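Local coordinates for nucleoprotein (Rift valley fever virus, PDB 3OV9) that encapsidates the viral genomic RNA, forming ring-shaped hexamers and binding single-stranded nucleic acid with high affinity to give the ribonucleoprotein template for transcription and replication, at residues His169-Leu174 with Gln239-Ala244; Arg163-Ala168 with Ala232-Ala237. One frame throughout, in Å; residues are numbered along the deposited sequence.

Interaction 1 of 2, residues His169-Leu174 with Gln239-Ala244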
loop_
_atom_site.group_PDB
_atom_site.type_symbol
_atom_site.label_atom_id
_atom_site.label_comp_id
_atom_site.label_asym_id
_atom_site.label_seq_id
_atom_site.Cartn_x
_atom_site.Cartn_y
_atom_site.Cartn_z
ATOM N N HIS A 169 -10.037 -28.689 -22.890
ATOM C CA HIS A 169 -9.101 -28.838 -21.771
ATOM C C HIS A 169 -8.917 -27.514 -21.028
ATOM O O HIS A 169 -8.828 -27.494 -19.797
ATOM C CB HIS A 169 -7.757 -29.378 -22.290
ATOM C CG HIS A 169 -6.675 -29.460 -21.253
ATOM N ND1 HIS A 169 -6.828 -30.128 -20.056
ATOM C CD2 HIS A 169 -5.407 -28.984 -21.255
ATOM C CE1 HIS A 169 -5.708 -30.045 -19.360
ATOM N NE2 HIS A 169 -4.829 -29.355 -20.065
ATOM N N SER A 170 -8.881 -26.417 -21.782
ATOM C CA SER A 170 -8.699 -25.075 -21.218
ATOM C C SER A 170 -9.862 -24.625 -20.326
ATOM O O SER A 170 -9.671 -23.793 -19.431
ATOM C CB SER A 170 -8.440 -24.049 -22.323
ATOM O OG SER A 170 -7.200 -24.301 -22.970
ATOM N N LEU A 171 -11.056 -25.175 -20.563
ATOM C CA LEU A 171 -12.205 -24.903 -19.693
ATOM C C LEU A 171 -11.898 -25.349 -18.266
ATOM O O LEU A 171 -12.126 -24.593 -17.317
ATOM C CB LEU A 171 -13.486 -25.572 -20.210
ATOM C CG LEU A 171 -14.781 -25.243 -19.448
ATOM C CD1 LEU A 171 -15.278 -23.836 -19.774
ATOM C CD2 LEU A 171 -15.868 -26.275 -19.732
ATOM N N TYR A 172 -11.367 -26.567 -18.126
ATOM C CA TYR A 172 -10.904 -27.069 -16.830
ATOM C C TYR A 172 -9.757 -26.234 -16.256
ATOM O O TYR A 172 -9.764 -25.911 -15.067
ATOM C CB TYR A 172 -10.495 -28.549 -16.909
ATOM C CG TYR A 172 -9.474 -28.940 -15.860
ATOM C CD1 TYR A 172 -9.863 -29.254 -14.555
ATOM C CD2 TYR A 172 -8.113 -28.972 -16.167
ATOM C CE1 TYR A 172 -8.920 -29.599 -13.586
ATOM C CE2 TYR A 172 -7.168 -29.308 -15.211
ATOM C CZ TYR A 172 -7.573 -29.621 -13.925
ATOM O OH TYR A 172 -6.626 -29.958 -12.985
ATOM N N LEU A 173 -8.773 -25.907 -17.096
ATOM C CA LEU A 173 -7.584 -25.173 -16.650
ATOM C C LEU A 173 -7.941 -23.793 -16.111
ATOM O O LEU A 173 -7.292 -23.296 -15.191
ATOM C CB LEU A 173 -6.550 -25.051 -17.773
ATOM C CG LEU A 173 -5.772 -26.306 -18.179
ATOM C CD1 LEU A 173 -4.924 -26.003 -19.400
ATOM C CD2 LEU A 173 -4.902 -26.818 -17.041
ATOM N N LEU A 174 -8.978 -23.194 -16.691
ATOM C CA LEU A 174 -9.512 -21.912 -16.233
ATOM C C LEU A 174 -10.061 -22.009 -14.809
ATOM O O LEU A 174 -9.756 -21.165 -13.964
ATOM C CB LEU A 174 -10.599 -21.420 -17.198
ATOM C CG LEU A 174 -11.342 -20.110 -16.905
ATOM C CD1 LEU A 174 -10.398 -18.916 -16.905
ATOM C CD2 LEU A 174 -12.461 -19.909 -17.920
ATOM N N GLN A 239 -16.995 -25.232 -26.936
ATOM C CA GLN A 239 -17.968 -24.152 -27.071
ATOM C C GLN A 239 -18.160 -23.420 -25.741
ATOM O O GLN A 239 -18.250 -22.191 -25.712
ATOM C CB GLN A 239 -19.301 -24.696 -27.610
ATOM C CG GLN A 239 -20.486 -23.713 -27.594
ATOM C CD GLN A 239 -20.279 -22.474 -28.460
ATOM O OE1 GLN A 239 -20.783 -21.396 -28.143
ATOM N NE2 GLN A 239 -19.547 -22.623 -29.557
ATOM N N ALA A 240 -18.203 -24.179 -24.648
ATOM C CA ALA A 240 -18.313 -23.603 -23.306
ATOM C C ALA A 240 -17.132 -22.687 -22.967
ATOM O O ALA A 240 -17.317 -21.650 -22.328
ATOM C CB ALA A 240 -18.470 -24.699 -22.257
ATOM N N TYR A 241 -15.929 -23.060 -23.406
ATOM C CA TYR A 241 -14.738 -22.232 -23.186
ATOM C C TYR A 241 -14.789 -20.913 -23.961
ATOM O O TYR A 241 -14.345 -19.877 -23.458
ATOM C CB TYR A 241 -13.452 -22.999 -23.520
ATOM C CG TYR A 241 -12.185 -22.221 -23.219
ATOM C CD1 TYR A 241 -11.806 -21.950 -21.903
ATOM C CD2 TYR A 241 -11.367 -21.753 -24.249
ATOM C CE1 TYR A 241 -10.650 -21.232 -21.620
ATOM C CE2 TYR A 241 -10.205 -21.033 -23.975
ATOM C CZ TYR A 241 -9.855 -20.780 -22.658
ATOM O OH TYR A 241 -8.709 -20.072 -22.378
ATOM N N LYS A 242 -15.326 -20.962 -25.181
ATOM C CA LYS A 242 -15.493 -19.773 -26.022
ATOM C C LYS A 242 -16.317 -18.691 -25.330
ATOM O O LYS A 242 -15.965 -17.511 -25.377
ATOM C CB LYS A 242 -16.156 -20.140 -27.353
ATOM C CG LYS A 242 -15.215 -20.705 -28.396
ATOM C CD LYS A 242 -15.982 -21.464 -29.464
ATOM C CE LYS A 242 -15.041 -22.133 -30.450
ATOM N NZ LYS A 242 -15.792 -22.940 -31.450
ATOM N N THR A 243 -17.405 -19.106 -24.684
ATOM C CA THR A 243 -18.349 -18.176 -24.064
ATOM C C THR A 243 -18.094 -17.981 -22.563
ATOM O O THR A 243 -18.787 -17.198 -21.907
ATOM C CB THR A 243 -19.817 -18.615 -24.304
ATOM O OG1 THR A 243 -20.017 -19.940 -23.799
ATOM C CG2 THR A 243 -20.150 -18.593 -25.794
ATOM N N ALA A 244 -17.092 -18.682 -22.035
ATOM C CA ALA A 244 -16.728 -18.593 -20.619
ATOM C C ALA A 244 -16.137 -17.231 -20.264
ATOM O O ALA A 244 -15.550 -16.558 -21.114
ATOM C CB ALA A 244 -15.756 -19.706 -20.247
#
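Ser170 and Tyr241 form the centre of a helix-helix contact within the orthogonal helical bundle of the nucleoprotein, where the last turns of helix 232-243 lie against the middle of the long helix 159-180. The axes of the two short segments run in the same general sense, 49° apart, and approach to 8.7 Å. Tyr241 carries the contact. Its CG is anti to the backbone N (chi1 -176°), which starts the ring toward helix 159-180, and Ser170 CB sits over one ring face, 3.7 Å from the centroid, as a CH-pi contact displaced toward the CE1 and CZ rim. Ser170 OG takes no part in this; it is hydrogen-bonded to Leu166 O one turn earlier. The ring also comes close to backbone, with Tyr241 CE1 3.5 Å from Ser170 O and Tyr241 CD1 3.6 Å from Leu171 N. Leu171 works with both of its methyls: CD2 touches Ala240 CB at 4.0 Å, while CD1 rests on the backbone of Tyr241 and reaches Ala244 CB. One turn on, Leu174 CD2 meets Ala244 CB at 4.0 Å and lies near the ring at Tyr241 CE1, so the apolar contact continues to Ala244, which is no longer helical. No hydrogen bond crosses between the two segments. Lys189, at the start of helix 189-204, makes a cation-pi contact with Tyr241 and hydrogen-bonds through NZ to the carbonyls of Tyr241 and Ala244. Helix 189-204 also packs on Ser170 through Met200 and on Leu174 through Val192, whereas Met133 of helix 130-136 packs on Leu171.

Interaction 2 of 2, residues Arg163-Ala168 with Ala232-Ala237; sequences RAILDA and AAVMAA
Ala168 and Ala237 meet in a close, buried helix-helix contact made largely by small side chains, joining the first half of helix 159-180 to the beginning of helix 232-243. The axes of the two short segments come within 8.0 Å and cross at 66°. The closeness shows at the alanines: the CA atoms of Ala168 and Ala237 are 4.6 Å apart, and Ala168 CB touches Ala237 CB at 3.6 Å. The same methyl of Ala168 lies 3.5 Å from Val234 O, against the backbone of the second helix, and it also packs on Val234 CG1. A crossing this steep is in keeping with the orthogonal bundle of this all-helical nucleoprotein, and the alanine methyls at the crossing let the two backbones draw together. Val234 reaches across with one branch. CG1 is anti to the backbone N (chi1 171°) and meets Ala164 O at 3.8 Å as well as Ala168 CB, with Ile165 CD1 on it at 3.9 Å. Ile165 has its CB pointing away from the segment 232-237; the CD1 end of its longer branch makes the contact, the two side chains crossing at a slant. Met235 behaves similarly on the more exposed side. Its CB also points away, but the chain bends at chi2 (-54°), bringing SD back to within 3.8 Å of Ala164 CB. All these contacts are apolar or van der Waals, and no hydrogen bond links the two segments. Tyr140, from a loop, covers part of the crossing: its OH is hydrogen-bonded to Ala168 O, and its side chain touches that of Ala237.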
loop_
_atom_site.group_PDB
_atom_site.type_symbol
_atom_site.label_atom_id
_atom_site.label_comp_id
_atom_site.label_asym_id
_atom_site.label_seq_id
_atom_site.Cartn_x
_atom_site.Cartn_y
_atom_site.Cartn_z
ATOM N N ARG A 163 -7.674 -27.746 -31.924
ATOM C CA ARG A 163 -8.202 -26.561 -31.249
ATOM C C ARG A 163 -9.336 -26.927 -30.290
ATOM O O ARG A 163 -9.381 -26.426 -29.163
ATOM C CB ARG A 163 -8.672 -25.515 -32.270
ATOM C CG ARG A 163 -9.081 -24.175 -31.660
ATOM C CD ARG A 163 -9.378 -23.115 -32.721
ATOM N NE ARG A 163 -10.596 -23.395 -33.482
ATOM C CZ ARG A 163 -10.623 -23.767 -34.760
ATOM N NH1 ARG A 163 -9.494 -23.906 -35.444
ATOM N NH2 ARG A 163 -11.784 -23.998 -35.358
ATOM N N ALA A 164 -10.233 -27.803 -30.740
ATOM C CA ALA A 164 -11.355 -28.265 -29.919
ATOM C C ALA A 164 -10.880 -28.999 -28.667
ATOM O O ALA A 164 -11.390 -28.754 -27.570
ATOM C CB ALA A 164 -12.291 -29.150 -30.736
ATOM N N ILE A 165 -9.905 -29.892 -28.838
ATOM C CA ILE A 165 -9.318 -30.644 -27.722
ATOM C C ILE A 165 -8.709 -29.695 -26.688
ATOM O O ILE A 165 -8.947 -29.843 -25.487
ATOM C CB ILE A 165 -8.258 -31.681 -28.221
ATOM C CG1 ILE A 165 -8.936 -32.879 -28.907
ATOM C CG2 ILE A 165 -7.327 -32.141 -27.084
ATOM C CD1 ILE A 165 -9.655 -33.859 -27.974
ATOM N N LEU A 166 -7.947 -28.713 -27.168
ATOM C CA LEU A 166 -7.262 -27.763 -26.294
ATOM C C LEU A 166 -8.212 -26.771 -25.626
ATOM O O LEU A 166 -8.055 -26.476 -24.443
ATOM C CB LEU A 166 -6.134 -27.038 -27.038
ATOM C CG LEU A 166 -4.923 -27.902 -27.419
ATOM C CD1 LEU A 166 -3.886 -27.084 -28.172
ATOM C CD2 LEU A 166 -4.295 -28.571 -26.196
ATOM N N ASP A 167 -9.199 -26.278 -26.376
ATOM C CA ASP A 167 -10.228 -25.394 -25.820
ATOM C C ASP A 167 -11.023 -26.105 -24.723
ATOM O O ASP A 167 -11.259 -25.534 -23.654
ATOM C CB ASP A 167 -11.174 -24.881 -26.915
ATOM C CG ASP A 167 -10.538 -23.816 -27.809
ATOM O OD1 ASP A 167 -9.453 -23.291 -27.478
ATOM O OD2 ASP A 167 -11.144 -23.495 -28.853
ATOM N N ALA A 168 -11.420 -27.352 -24.987
ATOM C CA ALA A 168 -12.136 -28.175 -24.007
ATOM C C ALA A 168 -11.321 -28.367 -22.728
ATOM O O ALA A 168 -11.848 -28.221 -21.625
ATOM C CB ALA A 168 -12.512 -29.527 -24.607
ATOM N N ALA A 232 -18.634 -35.640 -28.850
ATOM C CA ALA A 232 -19.668 -34.645 -28.572
ATOM C C ALA A 232 -19.376 -33.846 -27.300
ATOM O O ALA A 232 -19.529 -32.625 -27.285
ATOM C CB ALA A 232 -21.035 -35.315 -28.484
ATOM N N ALA A 233 -18.939 -34.541 -26.250
ATOM C CA ALA A 233 -18.596 -33.916 -24.968
ATOM C C ALA A 233 -17.432 -32.935 -25.083
ATOM O O ALA A 233 -17.431 -31.893 -24.428
ATOM C CB ALA A 233 -18.294 -34.982 -23.922
ATOM N N VAL A 234 -16.443 -33.276 -25.910
ATOM C CA VAL A 234 -15.310 -32.386 -26.163
ATOM C C VAL A 234 -15.770 -31.125 -26.901
ATOM O O VAL A 234 -15.398 -30.014 -26.523
ATOM C CB VAL A 234 -14.161 -33.106 -26.925
ATOM C CG1 VAL A 234 -13.096 -32.114 -27.382
ATOM C CG2 VAL A 234 -13.530 -34.173 -26.039
ATOM N N MET A 235 -16.599 -31.301 -27.933
ATOM C CA MET A 235 -17.128 -30.172 -28.703
ATOM C C MET A 235 -17.951 -29.235 -27.821
ATOM O O MET A 235 -17.822 -28.012 -27.917
ATOM C CB MET A 235 -17.959 -30.651 -29.901
ATOM C CG MET A 235 -17.173 -31.446 -30.954
ATOM S SD MET A 235 -15.693 -30.630 -31.606
ATOM C CE MET A 235 -16.400 -29.260 -32.517
ATOM N N ALA A 236 -18.777 -29.819 -26.955
ATOM C CA ALA A 236 -19.570 -29.054 -25.992
ATOM C C ALA A 236 -18.687 -28.213 -25.067
ATOM O O ALA A 236 -18.974 -27.038 -24.821
ATOM C CB ALA A 236 -20.460 -29.984 -25.182
ATOM N N ALA A 237 -17.607 -28.816 -24.571
ATOM C CA ALA A 237 -16.681 -28.124 -23.674
ATOM C C ALA A 237 -15.881 -27.031 -24.380
ATOM O O ALA A 237 -15.581 -25.998 -23.781
ATOM C CB ALA A 237 -15.755 -29.117 -22.989
#

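How the interactions relate
Both interactions belong to one helix pair, 159-180 with 232-243, and their centres are about 8 Å apart on the same side of the chain's centre. Their segments alternate along the chain: 163-168, 169-174, 232-237, then 239-244. Each helix therefore passes from interaction 2 to interaction 1 as it runs toward its C-terminus. The two contacts join directly, with Tyr241 CB packed 3.4 Å from Asp167 O, and form one continuous interface. This fastens the C-terminal helix, distant in sequence, onto the bundle. In interaction 1 the Leu174 side chain is about 8 Å from that of Thr195, a residue that probably contacts RNA, as in related nucleoproteins; interaction 2 is farther from such residues.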